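Local coordinates for Wnt inhibitor of Dorsal protein (Drosophila melanogaster, PDB 4KRR) that probably acts as a secreted Wnt-family ligand that binds frizzled receptors and signals to the nucleus, and is represented here by its N-terminal domain and linker, at residues 22-27 and 32-37; 6-11 and 106-111. All blocks are in the same frame, centred on the assembly; numbering follows the deposited sequence.

Interaction 1 (22-27 and 32-37); sequences SCQQSF and WNCPSQ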
ATOM      1  N   SER A  22      -7.459  -6.236   5.990  1.00 47.01           N
ATOM      2  CA  SER A  22      -6.590  -5.490   6.890  1.00 54.02           C
ATOM      3  C   SER A  22      -7.332  -4.301   7.489  1.00 48.46           C
ATOM      4  O   SER A  22      -7.162  -3.973   8.664  1.00 45.66           O
ATOM      5  CB  SER A  22      -5.332  -5.022   6.157  1.00 45.73           C
ATOM      6  OG  SER A  22      -4.541  -6.126   5.748  1.00 51.24           O
ATOM      7  N   CYS A  23      -8.160  -3.666   6.666  1.00 46.55           N
ATOM      8  CA  CYS A  23      -8.947  -2.513   7.082  1.00 45.19           C
ATOM      9  C   CYS A  23      -9.976  -2.898   8.147  1.00 50.06           C
ATOM     10  O   CYS A  23     -10.104  -2.223   9.168  1.00 49.38           O
ATOM     11  CB  CYS A  23      -9.645  -1.899   5.864  1.00 42.08           C
ATOM     12  SG  CYS A  23     -10.657  -0.447   6.208  1.00 43.99           S
ATOM     13  N   GLN A  24     -10.701  -3.987   7.908  1.00 43.22           N
ATOM     14  CA  GLN A  24     -11.727  -4.439   8.842  1.00 45.46           C
ATOM     15  C   GLN A  24     -11.118  -4.958  10.143  1.00 63.03           C
ATOM     16  O   GLN A  24     -11.742  -4.895  11.201  1.00 55.15           O
ATOM     17  CB  GLN A  24     -12.614  -5.512   8.201  1.00 48.80           C
ATOM     18  CG  GLN A  24     -13.475  -4.985   7.064  1.00 48.19           C
ATOM     19  CD  GLN A  24     -14.482  -5.997   6.559  1.00 53.21           C
ATOM     20  OE1 GLN A  24     -14.225  -7.200   6.555  1.00 56.86           O
ATOM     21  NE2 GLN A  24     -15.643  -5.512   6.130  1.00 55.68           N
ATOM     22  N   GLN A  25      -9.897  -5.474  10.060  1.00 47.73           N
ATOM     23  CA  GLN A  25      -9.202  -5.984  11.235  1.00 50.01           C
ATOM     24  C   GLN A  25      -8.648  -4.838  12.085  1.00 49.18           C
ATOM     25  O   GLN A  25      -8.722  -4.871  13.313  1.00 49.73           O
ATOM     26  CB  GLN A  25      -8.079  -6.932  10.813  1.00 52.42           C
ATOM     27  CG  GLN A  25      -7.178  -7.391  11.947  1.00 84.25           C
ATOM     28  CD  GLN A  25      -6.134  -8.384  11.481  1.00 97.64           C
ATOM     29  OE1 GLN A  25      -6.375  -9.162  10.562  1.00110.52           O
ATOM     30  NE2 GLN A  25      -4.965  -8.358  12.105  1.00 98.82           N
ATOM     31  N   SER A  26      -8.114  -3.814  11.426  1.00 53.04           N
ATOM     32  CA  SER A  26      -7.530  -2.681  12.136  1.00 58.61           C
ATOM     33  C   SER A  26      -8.583  -1.756  12.746  1.00 59.90           C
ATOM     34  O   SER A  26      -8.298  -1.017  13.690  1.00 50.86           O
ATOM     35  CB  SER A  26      -6.605  -1.884  11.211  1.00 48.86           C
ATOM     36  OG  SER A  26      -5.492  -2.664  10.809  1.00 57.22           O
ATOM     37  N   PHE A  27      -9.796  -1.803  12.207  1.00 45.98           N
ATOM     38  CA  PHE A  27     -10.851  -0.893  12.644  1.00 47.46           C
ATOM     39  C   PHE A  27     -12.024  -1.599  13.310  1.00 53.23           C
ATOM     40  O   PHE A  27     -13.037  -0.968  13.606  1.00 58.10           O
ATOM     41  CB  PHE A  27     -11.350  -0.046  11.470  1.00 45.87           C
ATOM     42  CG  PHE A  27     -10.416   1.062  11.085  1.00 42.43           C
ATOM     43  CD1 PHE A  27      -9.357   0.826  10.224  1.00 34.13           C
ATOM     44  CD2 PHE A  27     -10.592   2.338  11.589  1.00 40.32           C
ATOM     45  CE1 PHE A  27      -8.492   1.845   9.873  1.00 43.57           C
ATOM     46  CE2 PHE A  27      -9.731   3.362  11.241  1.00 32.42           C
ATOM     47  CZ  PHE A  27      -8.680   3.115  10.383  1.00 43.55           C
ATOM     48  N   TRP A  32     -16.091   3.876  13.074  1.00 52.67           N
ATOM     49  CA  TRP A  32     -16.044   3.498  11.676  1.00 53.56           C
ATOM     50  C   TRP A  32     -15.260   2.198  11.607  1.00 42.14           C
ATOM     51  O   TRP A  32     -14.029   2.204  11.570  1.00 48.56           O
ATOM     52  CB  TRP A  32     -15.373   4.583  10.835  1.00 56.98           C
ATOM     53  CG  TRP A  32     -15.358   4.253   9.383  1.00 57.39           C
ATOM     54  CD1 TRP A  32     -16.395   4.375   8.505  1.00 54.14           C
ATOM     55  CD2 TRP A  32     -14.255   3.734   8.634  1.00 50.33           C
ATOM     56  NE1 TRP A  32     -16.005   3.966   7.254  1.00 45.74           N
ATOM     57  CE2 TRP A  32     -14.696   3.567   7.306  1.00 47.21           C
ATOM     58  CE3 TRP A  32     -12.937   3.395   8.956  1.00 46.16           C
ATOM     59  CZ2 TRP A  32     -13.865   3.077   6.301  1.00 49.21           C
ATOM     60  CZ3 TRP A  32     -12.114   2.908   7.956  1.00 41.33           C
ATOM     61  CH2 TRP A  32     -12.581   2.753   6.646  1.00 38.21           C
ATOM     62  N   ASN A  33     -15.978   1.080  11.619  1.00 45.50           N
ATOM     63  CA  ASN A  33     -15.342  -0.231  11.649  1.00 46.28           C
ATOM     64  C   ASN A  33     -15.038  -0.776  10.259  1.00 49.37           C
ATOM     65  O   ASN A  33     -15.032  -1.988  10.048  1.00 49.86           O
ATOM     66  CB  ASN A  33     -16.196  -1.228  12.436  1.00 52.40           C
ATOM     67  CG  ASN A  33     -17.582  -1.400  11.848  1.00 58.21           C
ATOM     68  OD1 ASN A  33     -18.061  -0.552  11.096  1.00 59.49           O
ATOM     69  ND2 ASN A  33     -18.238  -2.502  12.196  1.00 54.33           N
ATOM     70  N   CYS A  34     -14.779   0.133   9.321  1.00 45.02           N
ATOM     71  CA  CYS A  34     -14.504  -0.225   7.932  1.00 40.02           C
ATOM     72  C   CYS A  34     -15.553  -1.175   7.347  1.00 43.25           C
ATOM     73  O   CYS A  34     -15.224  -2.294   6.953  1.00 48.63           O
ATOM     74  CB  CYS A  34     -13.107  -0.845   7.819  1.00 40.84           C
ATOM     75  SG  CYS A  34     -12.545  -1.183   6.134  1.00 46.02           S
ATOM     76  N   PRO A  35     -16.826  -0.741   7.301  1.00 48.06           N
ATOM     77  CA  PRO A  35     -17.844  -1.622   6.719  1.00 43.45           C
ATOM     78  C   PRO A  35     -17.561  -1.868   5.241  1.00 41.72           C
ATOM     79  O   PRO A  35     -17.178  -0.938   4.531  1.00 45.77           O
ATOM     80  CB  PRO A  35     -19.140  -0.824   6.891  1.00 44.08           C
ATOM     81  CG  PRO A  35     -18.708   0.593   6.982  1.00 43.57           C
ATOM     82  CD  PRO A  35     -17.385   0.566   7.689  1.00 44.86           C
ATOM     83  N   SER A  36     -17.740  -3.109   4.798  1.00 46.16           N
ATOM     84  CA  SER A  36     -17.400  -3.506   3.433  1.00 53.47           C
ATOM     85  C   SER A  36     -18.064  -2.630   2.371  1.00 52.59           C
ATOM     86  O   SER A  36     -17.452  -2.315   1.350  1.00 53.68           O
ATOM     87  CB  SER A  36     -17.748  -4.978   3.203  1.00 42.98           C
ATOM     88  OG  SER A  36     -19.097  -5.241   3.542  1.00 76.78           O
ATOM     89  N   GLN A  37     -19.307  -2.234   2.621  1.00 54.44           N
ATOM     90  CA  GLN A  37     -20.049  -1.399   1.682  1.00 51.40           C
ATOM     91  C   GLN A  37     -19.349  -0.064   1.464  1.00 51.09           C
ATOM     92  O   GLN A  37     -19.155   0.367   0.326  1.00 46.26           O
ATOM     93  CB  GLN A  37     -21.474  -1.181   2.172  1.00 45.44           C
TER
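Cys23 and Cys34 each hold SG anti to the backbone N, both chi1 angles close to 180°, which points the two sulfurs at each other across the gap between the end of one helix and the start of the next. They close a disulfide, SG to SG 2.0 Å with chi3 119°, one of several in this helical Wnt N-terminal domain, and so tie the last turn of helix 8-26 to the loop just before helix 36-44, eleven residues on. Half-cystine suits both places, since the bond is short, apolar and buried. Cys23 SG also rests obliquely near the indole of Trp32, 3.8 Å from its CH2, in a sulfur-aromatic contact.

Phe27, just past the helix, keeps CG anti to its carbonyl carbon, and its ring receives the indole edge-to-face. Trp32 CZ3 stands over the centre of the phenyl face, while CE3 lies 3.7 Å from Phe27 CD2. The planes meet at 78°, nearly the perpendicular of a T-shaped pair. Large apolar rings suit this buried place, and the indole also offers NE1-H to Asp38. Folding back over its own chain, the indole has the backbone N of Cys34 over one face, with Pro35 CD beside it.

The backbones meet as well: Phe27 O takes a CA-H...O contact from Asn33 CA at 3.1 Å. On the more exposed side, the extended side chain of Gln24 makes a weak hydrogen bond from NE2 to Cys34 O, 3.3 Å long.

Pro35 stands at the N-cap position of helix 36-44, whose Phe39 touches both cysteines. Tyr57 of helix 53-75 and Tyr169 of helix 158-170 each meet the Phe27 ring edge-to-face.

Interaction 2 (6-11 and 106-111); sequences LSWEDI and KHFGSG
Trp8 lies against His107 from its first side-chain carbon outward. CB sits over the imidazole face, 4.1 Å from the ring centroid, in a CH-pi contact. Beyond it the five-membered ring stacks face-to-face on the imidazole: centroids are 3.6 Å apart and the planes only 5° from parallel. Here CG lies over the imidazole near NE2 and CE1, CD1 comes to 3.5 Å from ND1, and NE1 passes over ND1 and CG. Farther on, CE2 and CZ2 meet His107 CB, which returns the CH-pi contact over the six-membered ring at 3.9 Å from its centroid. The two side chains therefore run past each other in opposite directions, each CB covering part of the other's ring system. His107 reaches this position with CG anti to its backbone N (chi1 -172°).

On the benzo side, CZ3 is 3.9 Å from Phe108 CE2. Phe108 turns its edge toward the indole face in an offset edge-to-face pair, planes at 85°, completing a three-ring aromatic cluster. Broad, flat rings suit this surface contact, which no hydrogen bond crosses. On the indole face turned from His107, Leu6 CG lies offset toward the rim.

Within the helical Wnt N-terminal domain, the cluster joins the first turn of helix 8-26, with Ser7 at its N-cap position, to the end of helix 97-107, while Leu70 of helix 53-75 touches both Leu6 and Trp8.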
ATOM      1  N   LEU A   6       0.523  -9.278 -17.509  1.00 81.17           N
ATOM      2  CA  LEU A   6      -0.067  -8.453 -16.464  1.00 83.48           C
ATOM      3  C   LEU A   6      -1.551  -8.168 -16.684  1.00 86.68           C
ATOM      4  O   LEU A   6      -1.944  -7.634 -17.720  1.00 90.10           O
ATOM      5  CB  LEU A   6       0.696  -7.132 -16.325  1.00 77.85           C
ATOM      6  CG  LEU A   6       0.051  -6.056 -15.450  1.00 70.47           C
ATOM      7  CD1 LEU A   6      -0.092  -6.542 -14.016  1.00 76.24           C
ATOM      8  CD2 LEU A   6       0.869  -4.777 -15.510  1.00 71.66           C
ATOM      9  N   SER A   7      -2.366  -8.526 -15.695  1.00 77.82           N
ATOM     10  CA  SER A   7      -3.789  -8.211 -15.703  1.00 62.60           C
ATOM     11  C   SER A   7      -4.126  -7.328 -14.510  1.00 71.90           C
ATOM     12  O   SER A   7      -4.074  -7.776 -13.364  1.00 81.29           O
ATOM     13  CB  SER A   7      -4.624  -9.489 -15.647  1.00 73.73           C
ATOM     14  OG  SER A   7      -5.998  -9.185 -15.471  1.00 86.17           O
ATOM     15  N   TRP A   8      -4.468  -6.072 -14.776  1.00 62.84           N
ATOM     16  CA  TRP A   8      -4.775  -5.134 -13.703  1.00 59.79           C
ATOM     17  C   TRP A   8      -6.070  -5.486 -12.979  1.00 63.63           C
ATOM     18  O   TRP A   8      -6.270  -5.097 -11.830  1.00 74.97           O
ATOM     19  CB  TRP A   8      -4.818  -3.696 -14.227  1.00 51.87           C
ATOM     20  CG  TRP A   8      -3.455  -3.091 -14.378  1.00 61.85           C
ATOM     21  CD1 TRP A   8      -2.794  -2.837 -15.544  1.00 62.20           C
ATOM     22  CD2 TRP A   8      -2.579  -2.677 -13.321  1.00 66.58           C
ATOM     23  NE1 TRP A   8      -1.565  -2.282 -15.280  1.00 63.74           N
ATOM     24  CE2 TRP A   8      -1.408  -2.174 -13.923  1.00 65.21           C
ATOM     25  CE3 TRP A   8      -2.674  -2.679 -11.925  1.00 57.35           C
ATOM     26  CZ2 TRP A   8      -0.339  -1.680 -13.178  1.00 62.21           C
ATOM     27  CZ3 TRP A   8      -1.612  -2.188 -11.188  1.00 56.06           C
ATOM     28  CH2 TRP A   8      -0.460  -1.696 -11.815  1.00 58.78           C
ATOM     29  N   GLU A   9      -6.941  -6.229 -13.653  1.00 58.77           N
ATOM     30  CA  GLU A   9      -8.194  -6.671 -13.053  1.00 69.72           C
ATOM     31  C   GLU A   9      -7.943  -7.659 -11.915  1.00 73.77           C
ATOM     32  O   GLU A   9      -8.546  -7.559 -10.848  1.00 65.97           O
ATOM     33  CB  GLU A   9      -9.099  -7.303 -14.113  1.00 77.80           C
ATOM     34  CG  GLU A   9     -10.374  -7.920 -13.559  1.00 86.35           C
ATOM     35  CD  GLU A   9     -11.275  -8.471 -14.648  1.00 97.61           C
ATOM     36  OE1 GLU A   9     -11.656  -7.698 -15.552  1.00 94.64           O
ATOM     37  OE2 GLU A   9     -11.599  -9.677 -14.603  1.00104.78           O
ATOM     38  N   ASP A  10      -7.043  -8.609 -12.150  1.00 76.98           N
ATOM     39  CA  ASP A  10      -6.724  -9.621 -11.150  1.00 80.12           C
ATOM     40  C   ASP A  10      -5.892  -9.040 -10.010  1.00 73.94           C
ATOM     41  O   ASP A  10      -6.112  -9.364  -8.844  1.00 77.20           O
ATOM     42  CB  ASP A  10      -5.988 -10.796 -11.794  1.00 89.36           C
ATOM     43  CG  ASP A  10      -6.786 -11.441 -12.907  1.00106.19           C
ATOM     44  OD1 ASP A  10      -8.030 -11.339 -12.883  1.00110.23           O
ATOM     45  OD2 ASP A  10      -6.171 -12.051 -13.806  1.00113.64           O
ATOM     46  N   ILE A  11      -4.937  -8.184 -10.358  1.00 60.32           N
ATOM     47  CA  ILE A  11      -4.070  -7.555  -9.367  1.00 59.99           C
ATOM     48  C   ILE A  11      -4.873  -6.686  -8.403  1.00 59.44           C
ATOM     49  O   ILE A  11      -4.737  -6.805  -7.184  1.00 54.62           O
ATOM     50  CB  ILE A  11      -2.974  -6.703 -10.038  1.00 54.46           C
ATOM     51  CG1 ILE A  11      -1.988  -7.604 -10.783  1.00 61.39           C
ATOM     52  CG2 ILE A  11      -2.233  -5.873  -9.005  1.00 63.46           C
ATOM     53  CD1 ILE A  11      -1.218  -8.541  -9.874  1.00 67.11           C
ATOM     54  N   LYS A 106       1.906   4.537 -13.467  1.00 56.56           N
ATOM     55  CA  LYS A 106       1.597   4.551 -14.889  1.00 45.80           C
ATOM     56  C   LYS A 106       0.116   4.275 -15.101  1.00 58.39           C
ATOM     57  O   LYS A 106      -0.575   5.031 -15.782  1.00 62.15           O
ATOM     58  CB  LYS A 106       2.416   3.495 -15.625  1.00 59.58           C
ATOM     59  CG  LYS A 106       3.370   4.048 -16.667  1.00 73.24           C
ATOM     60  CD  LYS A 106       4.704   4.422 -16.048  1.00 84.00           C
ATOM     61  CE  LYS A 106       5.784   4.533 -17.111  1.00 91.95           C
ATOM     62  NZ  LYS A 106       7.141   4.675 -16.513  1.00 93.78           N
ATOM     63  N   HIS A 107      -0.362   3.180 -14.515  1.00 54.22           N
ATOM     64  CA  HIS A 107      -1.752   2.772 -14.663  1.00 53.71           C
ATOM     65  C   HIS A 107      -2.667   3.797 -14.013  1.00 57.51           C
ATOM     66  O   HIS A 107      -3.402   4.511 -14.695  1.00 69.95           O
ATOM     67  CB  HIS A 107      -1.975   1.394 -14.037  1.00 52.75           C
ATOM     68  CG  HIS A 107      -3.329   0.816 -14.311  1.00 60.63           C
ATOM     69  ND1 HIS A 107      -3.758   0.497 -15.582  1.00 65.47           N
ATOM     70  CD2 HIS A 107      -4.348   0.497 -13.479  1.00 63.21           C
ATOM     71  CE1 HIS A 107      -4.984   0.008 -15.520  1.00 65.87           C
ATOM     72  NE2 HIS A 107      -5.366  -0.002 -14.256  1.00 63.59           N
ATOM     73  N   PHE A 108      -2.617   3.866 -12.689  1.00 58.69           N
ATOM     74  CA  PHE A 108      -3.347   4.889 -11.958  1.00 55.70           C
ATOM     75  C   PHE A 108      -2.566   6.188 -12.064  1.00 48.46           C
ATOM     76  O   PHE A 108      -1.387   6.177 -12.407  1.00 65.58           O
ATOM     77  CB  PHE A 108      -3.529   4.478 -10.499  1.00 52.27           C
ATOM     78  CG  PHE A 108      -4.150   3.121 -10.329  1.00 61.38           C
ATOM     79  CD1 PHE A 108      -5.526   2.969 -10.321  1.00 62.03           C
ATOM     80  CD2 PHE A 108      -3.354   1.994 -10.184  1.00 61.85           C
ATOM     81  CE1 PHE A 108      -6.100   1.719 -10.168  1.00 59.21           C
ATOM     82  CE2 PHE A 108      -3.920   0.740 -10.031  1.00 50.27           C
ATOM     83  CZ  PHE A 108      -5.294   0.603 -10.023  1.00 58.07           C
ATOM     84  N   GLY A 109      -3.217   7.308 -11.779  1.00 53.45           N
ATOM     85  CA  GLY A 109      -2.591   8.603 -11.962  1.00 69.97           C
ATOM     86  C   GLY A 109      -1.485   8.886 -10.965  1.00 71.53           C
ATOM     87  O   GLY A 109      -1.245   8.107 -10.044  1.00 64.51           O
ATOM     88  N   SER A 110      -0.806  10.010 -11.151  1.00 77.25           N
ATOM     89  CA  SER A 110       0.199  10.453 -10.199  1.00 62.93           C
ATOM     90  C   SER A 110      -0.473  11.228  -9.068  1.00 59.11           C
ATOM     91  O   SER A 110      -0.008  11.217  -7.930  1.00 53.50           O
ATOM     92  CB  SER A 110       1.247  11.320 -10.896  1.00 69.32           C
ATOM     93  OG  SER A 110       2.180  11.835  -9.965  1.00 80.87           O
ATOM     94  N   GLY A 111      -1.576  11.894  -9.392  1.00 57.80           N
ATOM     95  CA  GLY A 111      -2.349  12.619  -8.399  1.00 47.25           C
ATOM     96  C   GLY A 111      -1.805  14.002  -8.098  1.00 47.70           C
ATOM     97  O   GLY A 111      -0.712  14.367  -8.532  1.00 44.13           O
TER

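How the interactions relate
Both contacts engage helix 8-26: interaction 2 at its first turn, interaction 1 at its last, with centres about 23 Å apart and nearest atoms about 13 Å apart. Interaction 1 is local in sequence and partly buried, and it joins consecutive helices by a covalent bond backed by ring packing and backbone contacts. Interaction 2 lies at the surface and spans 95 residues, bringing the distant helix 97-107 to the chain's start through aromatic and CH-pi packing, with no hydrogen bond between the segments. The short loop closed by the first is nested within the long one closed by the second. Helix 53-75 borders both, through Tyr57 at one and Leu70 at the other.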